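Local coordinates for 190aa long hypothetical protein (PDB 2DDZ), which is of unknown function but assembles as a hexamer and belongs to a family related to the class II aminoacyl-tRNA synthetases, at residues Glu62-Asp67 / Lys141-Pro146; Arg13-Gly18 / Arg41-Lys47. All blocks are in the same frame, centred on the assembly; numbering follows the deposited sequence.

Interaction 1. Residues Glu62-Asp67 / Lys141-Pro146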
loop_
_atom_site.group_PDB
_atom_site.type_symbol
_atom_site.label_atom_id
_atom_site.label_comp_id
_atom_site.label_asym_id
_atom_site.label_seq_id
_atom_site.Cartn_x
_atom_site.Cartn_y
_atom_site.Cartn_z
ATOM N N GLU E 62 -5.513 -21.769 -27.236
ATOM C CA GLU E 62 -5.405 -23.038 -26.530
ATOM C C GLU E 62 -4.021 -22.979 -25.943
ATOM O O GLU E 62 -3.077 -22.626 -26.643
ATOM C CB GLU E 62 -5.432 -24.242 -27.473
ATOM C CG GLU E 62 -6.696 -24.466 -28.263
ATOM C CD GLU E 62 -6.614 -25.739 -29.085
ATOM O OE1 GLU E 62 -6.658 -26.840 -28.490
ATOM O OE2 GLU E 62 -6.488 -25.637 -30.322
ATOM N N ILE E 63 -3.889 -23.297 -24.668
ATOM C CA ILE E 63 -2.569 -23.314 -24.056
ATOM C C ILE E 63 -2.307 -24.794 -23.777
ATOM O O ILE E 63 -2.691 -25.317 -22.727
ATOM C CB ILE E 63 -2.535 -22.505 -22.737
ATOM C CG1 ILE E 63 -3.135 -21.116 -22.951
ATOM C CG2 ILE E 63 -1.097 -22.309 -22.292
ATOM C CD1 ILE E 63 -2.373 -20.274 -23.961
ATOM N N LYS E 64 -1.673 -25.470 -24.733
ATOM C CA LYS E 64 -1.386 -26.896 -24.604
ATOM C C LYS E 64 0.029 -27.334 -24.976
ATOM O O LYS E 64 0.746 -26.660 -25.720
ATOM C CB LYS E 64 -2.364 -27.715 -25.447
ATOM C CG LYS E 64 -3.802 -27.703 -24.977
ATOM C CD LYS E 64 -4.653 -28.571 -25.899
ATOM C CE LYS E 64 -6.109 -28.601 -25.469
ATOM N NZ LYS E 64 -6.924 -29.471 -26.365
ATOM N N GLY E 65 0.399 -28.498 -24.452
ATOM C CA GLY E 65 1.698 -29.091 -24.704
ATOM C C GLY E 65 1.645 -30.431 -24.013
ATOM O O GLY E 65 0.879 -30.590 -23.058
ATOM N N ASP E 66 2.417 -31.405 -24.481
ATOM C CA ASP E 66 2.400 -32.711 -23.833
ATOM C C ASP E 66 3.540 -32.864 -22.840
ATOM O O ASP E 66 3.477 -33.695 -21.939
ATOM C CB ASP E 66 2.465 -33.840 -24.871
ATOM C CG ASP E 66 1.189 -33.953 -25.700
ATOM O OD1 ASP E 66 0.080 -33.983 -25.112
ATOM O OD2 ASP E 66 1.297 -34.022 -26.943
ATOM N N ASP E 67 4.579 -32.052 -22.999
ATOM C CA ASP E 67 5.732 -32.134 -22.119
ATOM C C ASP E 67 6.364 -30.758 -21.921
ATOM O O ASP E 67 6.957 -30.193 -22.845
ATOM C CB ASP E 67 6.741 -33.108 -22.719
ATOM C CG ASP E 67 7.773 -33.553 -21.723
ATOM O OD1 ASP E 67 7.396 -33.784 -20.552
ATOM O OD2 ASP E 67 8.951 -33.690 -22.114
ATOM N N LYS E 141 9.279 -30.748 -25.473
ATOM C CA LYS E 141 9.024 -31.186 -26.836
ATOM C C LYS E 141 7.999 -30.186 -27.407
ATOM O O LYS E 141 7.415 -29.383 -26.656
ATOM C CB LYS E 141 8.380 -32.584 -26.874
ATOM C CG LYS E 141 9.051 -33.667 -26.032
ATOM C CD LYS E 141 8.201 -34.957 -26.003
ATOM C CE LYS E 141 8.675 -35.946 -24.932
ATOM N NZ LYS E 141 10.126 -36.262 -25.057
ATOM N N THR E 142 7.771 -30.219 -28.719
ATOM C CA THR E 142 6.784 -29.324 -29.313
ATOM C C THR E 142 5.582 -30.162 -29.731
ATOM O O THR E 142 4.768 -29.743 -30.549
ATOM C CB THR E 142 7.353 -28.595 -30.538
ATOM O OG1 THR E 142 7.639 -29.548 -31.573
ATOM C CG2 THR E 142 8.629 -27.830 -30.167
ATOM N N VAL E 143 5.491 -31.357 -29.157
ATOM C CA VAL E 143 4.371 -32.255 -29.436
ATOM C C VAL E 143 3.191 -31.785 -28.587
ATOM O O VAL E 143 3.377 -31.300 -27.471
ATOM C CB VAL E 143 4.708 -33.743 -29.059
ATOM C CG1 VAL E 143 3.446 -34.609 -29.124
ATOM C CG2 VAL E 143 5.756 -34.311 -30.017
ATOM N N GLY E 144 1.985 -31.932 -29.117
ATOM C CA GLY E 144 0.801 -31.521 -28.380
ATOM C C GLY E 144 0.554 -30.020 -28.397
ATOM O O GLY E 144 -0.516 -29.555 -27.995
ATOM N N VAL E 145 1.547 -29.260 -28.851
ATOM C CA VAL E 145 1.422 -27.813 -28.914
ATOM C C VAL E 145 0.503 -27.437 -30.064
ATOM O O VAL E 145 0.653 -27.933 -31.180
ATOM C CB VAL E 145 2.786 -27.136 -29.136
ATOM C CG1 VAL E 145 2.607 -25.620 -29.250
ATOM C CG2 VAL E 145 3.720 -27.476 -27.992
ATOM N N PRO E 146 -0.465 -26.545 -29.809
ATOM C CA PRO E 146 -1.392 -26.129 -30.864
ATOM C C PRO E 146 -0.672 -25.464 -32.033
ATOM O O PRO E 146 0.221 -24.631 -31.843
ATOM C CB PRO E 146 -2.336 -25.180 -30.134
ATOM C CG PRO E 146 -1.455 -24.585 -29.076
ATOM C CD PRO E 146 -0.711 -25.793 -28.566
#

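Interaction 2. Residues Arg13-Gly18 / Arg41-Lys47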
loop_
_atom_site.group_PDB
_atom_site.type_symbol
_atom_site.label_atom_id
_atom_site.label_comp_id
_atom_site.label_asym_id
_atom_site.label_seq_id
_atom_site.Cartn_x
_atom_site.Cartn_y
_atom_site.Cartn_z
ATOM N N ARG E 13 5.716 -36.733 -12.303
ATOM C CA ARG E 13 5.290 -35.656 -13.177
ATOM C C ARG E 13 4.003 -35.091 -12.617
ATOM O O ARG E 13 3.196 -35.812 -12.034
ATOM C CB ARG E 13 5.010 -36.156 -14.592
ATOM C CG ARG E 13 6.222 -36.657 -15.314
ATOM C CD ARG E 13 6.059 -36.496 -16.812
ATOM N NE ARG E 13 7.221 -37.003 -17.541
ATOM C CZ ARG E 13 8.485 -36.696 -17.264
ATOM N NH1 ARG E 13 9.464 -37.213 -17.989
ATOM N NH2 ARG E 13 8.773 -35.877 -16.265
ATOM N N ILE E 14 3.825 -33.792 -12.798
ATOM C CA ILE E 14 2.624 -33.113 -12.344
ATOM C C ILE E 14 2.166 -32.287 -13.527
ATOM O O ILE E 14 2.970 -31.557 -14.109
ATOM C CB ILE E 14 2.918 -32.169 -11.168
ATOM C CG1 ILE E 14 3.485 -32.956 -9.985
ATOM C CG2 ILE E 14 1.645 -31.476 -10.749
ATOM C CD1 ILE E 14 2.554 -34.064 -9.524
ATOM N N ASP E 15 0.891 -32.404 -13.899
ATOM C CA ASP E 15 0.373 -31.647 -15.036
ATOM C C ASP E 15 -0.153 -30.259 -14.650
ATOM O O ASP E 15 -0.778 -30.073 -13.604
ATOM C CB ASP E 15 -0.731 -32.436 -15.757
ATOM C CG ASP E 15 -0.259 -33.812 -16.236
ATOM O OD1 ASP E 15 0.855 -33.909 -16.794
ATOM O OD2 ASP E 15 -1.011 -34.796 -16.057
ATOM N N TYR E 16 0.106 -29.284 -15.511
ATOM C CA TYR E 16 -0.335 -27.915 -15.277
ATOM C C TYR E 16 -1.628 -27.627 -16.040
ATOM O O TYR E 16 -1.635 -27.592 -17.270
ATOM C CB TYR E 16 0.754 -26.940 -15.733
ATOM C CG TYR E 16 0.410 -25.484 -15.516
ATOM C CD1 TYR E 16 0.284 -24.964 -14.230
ATOM C CD2 TYR E 16 0.204 -24.628 -16.602
ATOM C CE1 TYR E 16 -0.042 -23.625 -14.028
ATOM C CE2 TYR E 16 -0.120 -23.292 -16.414
ATOM C CZ TYR E 16 -0.243 -22.798 -15.124
ATOM O OH TYR E 16 -0.575 -21.487 -14.917
ATOM N N ASP E 17 -2.724 -27.433 -15.317
ATOM C CA ASP E 17 -3.989 -27.120 -15.967
ATOM C C ASP E 17 -4.368 -25.672 -15.625
ATOM O O ASP E 17 -5.516 -25.243 -15.818
ATOM C CB ASP E 17 -5.082 -28.101 -15.519
ATOM C CG ASP E 17 -5.464 -27.942 -14.061
ATOM O OD1 ASP E 17 -4.580 -27.669 -13.224
ATOM O OD2 ASP E 17 -6.660 -28.112 -13.748
ATOM N N GLY E 18 -3.370 -24.932 -15.136
ATOM C CA GLY E 18 -3.544 -23.541 -14.764
ATOM C C GLY E 18 -3.873 -23.279 -13.301
ATOM O O GLY E 18 -3.583 -22.192 -12.790
ATOM N N ARG E 41 7.652 -31.124 -13.949
ATOM C CA ARG E 41 7.525 -31.431 -15.361
ATOM C C ARG E 41 6.218 -32.179 -15.603
ATOM O O ARG E 41 5.742 -32.926 -14.741
ATOM C CB ARG E 41 8.723 -32.267 -15.826
ATOM C CG ARG E 41 8.796 -32.510 -17.327
ATOM C CD ARG E 41 10.027 -33.355 -17.670
ATOM N NE ARG E 41 10.118 -33.710 -19.089
ATOM C CZ ARG E 41 11.064 -34.489 -19.614
ATOM N NH1 ARG E 41 12.014 -35.004 -18.843
ATOM N NH2 ARG E 41 11.064 -34.754 -20.913
ATOM N N GLY E 42 5.625 -31.958 -16.772
ATOM C CA GLY E 42 4.375 -32.620 -17.082
ATOM C C GLY E 42 3.685 -31.990 -18.270
ATOM O O GLY E 42 4.288 -31.199 -19.004
ATOM N N LYS E 43 2.420 -32.350 -18.460
ATOM C CA LYS E 43 1.618 -31.828 -19.558
ATOM C C LYS E 43 1.097 -30.434 -19.239
ATOM O O LYS E 43 1.041 -30.017 -18.074
ATOM C CB LYS E 43 0.416 -32.735 -19.820
ATOM C CG LYS E 43 0.763 -34.156 -20.206
ATOM C CD LYS E 43 -0.495 -34.997 -20.366
ATOM C CE LYS E 43 -0.139 -36.442 -20.675
ATOM N NZ LYS E 43 0.712 -37.040 -19.596
ATOM N N CYS E 44 0.702 -29.724 -20.286
ATOM C CA CYS E 44 0.159 -28.384 -20.138
ATOM C C CYS E 44 -1.156 -28.275 -20.896
ATOM O O CYS E 44 -1.171 -28.280 -22.125
ATOM C CB CYS E 44 1.141 -27.343 -20.674
ATOM S SG CYS E 44 0.509 -25.644 -20.608
ATOM N N ASN E 45 -2.260 -28.207 -20.164
ATOM C CA ASN E 45 -3.565 -28.058 -20.781
ATOM C C ASN E 45 -4.370 -27.153 -19.859
ATOM O O ASN E 45 -5.048 -27.609 -18.930
ATOM C CB ASN E 45 -4.234 -29.418 -20.962
ATOM C CG ASN E 45 -5.551 -29.319 -21.707
ATOM O OD1 ASN E 45 -5.756 -28.404 -22.508
ATOM N ND2 ASN E 45 -6.445 -30.262 -21.455
ATOM N N VAL E 46 -4.279 -25.854 -20.123
ATOM C CA VAL E 46 -4.938 -24.850 -19.298
ATOM C C VAL E 46 -6.429 -24.733 -19.490
ATOM O O VAL E 46 -6.895 -24.433 -20.581
ATOM C CB VAL E 46 -4.327 -23.439 -19.521
ATOM C CG1 VAL E 46 -4.945 -22.446 -18.539
ATOM C CG2 VAL E 46 -2.822 -23.485 -19.356
ATOM N N LYS E 47 -7.169 -24.959 -18.411
ATOM C CA LYS E 47 -8.616 -24.839 -18.434
ATOM C C LYS E 47 -8.980 -23.358 -18.593
ATOM O O LYS E 47 -8.390 -22.487 -17.949
ATOM C CB LYS E 47 -9.210 -25.370 -17.129
ATOM C CG LYS E 47 -9.057 -26.867 -16.924
ATOM C CD LYS E 47 -9.696 -27.285 -15.608
ATOM C CE LYS E 47 -9.671 -28.794 -15.412
ATOM N NZ LYS E 47 -8.293 -29.363 -15.429
HETATM O O HOH W 1 2.691 -36.228 -17.767
#

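Interaction 1. Residues Glu62-Asp67 / Lys141-Pro146
A loop can lean on a strand with very few formal bonds, and this surface contact is a clear case. One hydrogen bond joins the segments: Asp66 N donates to Val143 O over 3.1 Å, at the corner where the chain leaves the short strand 64-65. Nearby, Asp66 OD2 packs 3.1 Å from Val143 CG1 and 2.9 Å from Gly144 CA; both this crowding and the positive phi of Gly144 suit a residue without a CB. From the facing segment, Lys64 O receives a CA-H...O contact, 3.5 Å from Val145 CA, while Pro146, which has no amide hydrogen to offer, brings its CD to 3.3 Å from Lys64 O. Within 62-67, Lys64 NZ and Glu62 OE1 form a salt bridge at 3.4 Å whose hydrogen bond is weak. The firm polar partners of Asp67 and Lys141 lie outside the segments, in Arg41 and Glu155. With one conventional hydrogen bond and the rest van der Waals and CA-H...O contact, the loop after strand 131-139 follows the strand by shape more than by sheet pairing.

Interaction 2. Residues Arg13-Gly18 / Arg41-Lys47
Residues 13-18, an extended loop, run roughly parallel to 41-47, end-to-end directions 32° apart. Ile14 N donates to Arg41 O (2.9 Å), Tyr16 N to Lys43 O (2.8 Å), Asn45 N to Tyr16 O (3.0 Å) and Lys47 N to Asp17 O (3.1 Å). Tyr16 and Cys44 form a single parallel bridge. At Lys43 N, the Asp15 carboxylate steps in for Ile14 O: Lys43 N donates to Asp15 OD1 at 2.8 Å, and a water links that same oxygen to Lys43 NZ. Gly42 lets the backbones close up, since a CB there would strike Ile14 O. The Tyr16 ring presents its edge to Cys44 SG, also stacks on His135, and hydrogen-bonds through its hydroxyl to a bound glycerol. Arg13 NH1 lies over one face of the Arg41 guanidinium, the planes steeply inclined, despite like charge; Arg41 is paired with Asp67. Asp17 OD2 and Lys47 NZ close the far end in a 2.7 Å salt bridge. One carboxylate thus substitutes for a missing carbonyl acceptor and another adds a salt bridge, on a loop whose Ile14 lines a guanidine site.

How the interactions relate
From the N terminus, the chain leaves strand 5-8, runs through 13-18 and helix 25-30, and returns along strand 36-45, where interaction 2 closes its loop. Interaction 1 opens only afterwards, at 62-67, and closes a much longer loop at 141-146, once strands 68-75, 118-128 and 131-139 have been laid down. The two closures are therefore in series, neither enclosing nor crossing the other. In space they are adjacent, because strands 36-45 and 64-65 are antiparallel neighbours in the mixed sheet. Cys44 N and Gly65 O, 2.9 Å apart, form a probable hydrogen bond, and the Arg41-Asp67 salt bridge is the side-chain link between the contacts. The loop after strand 5-8 and the loop after strand 131-139 are thus each fastened to one of two neighbouring strands.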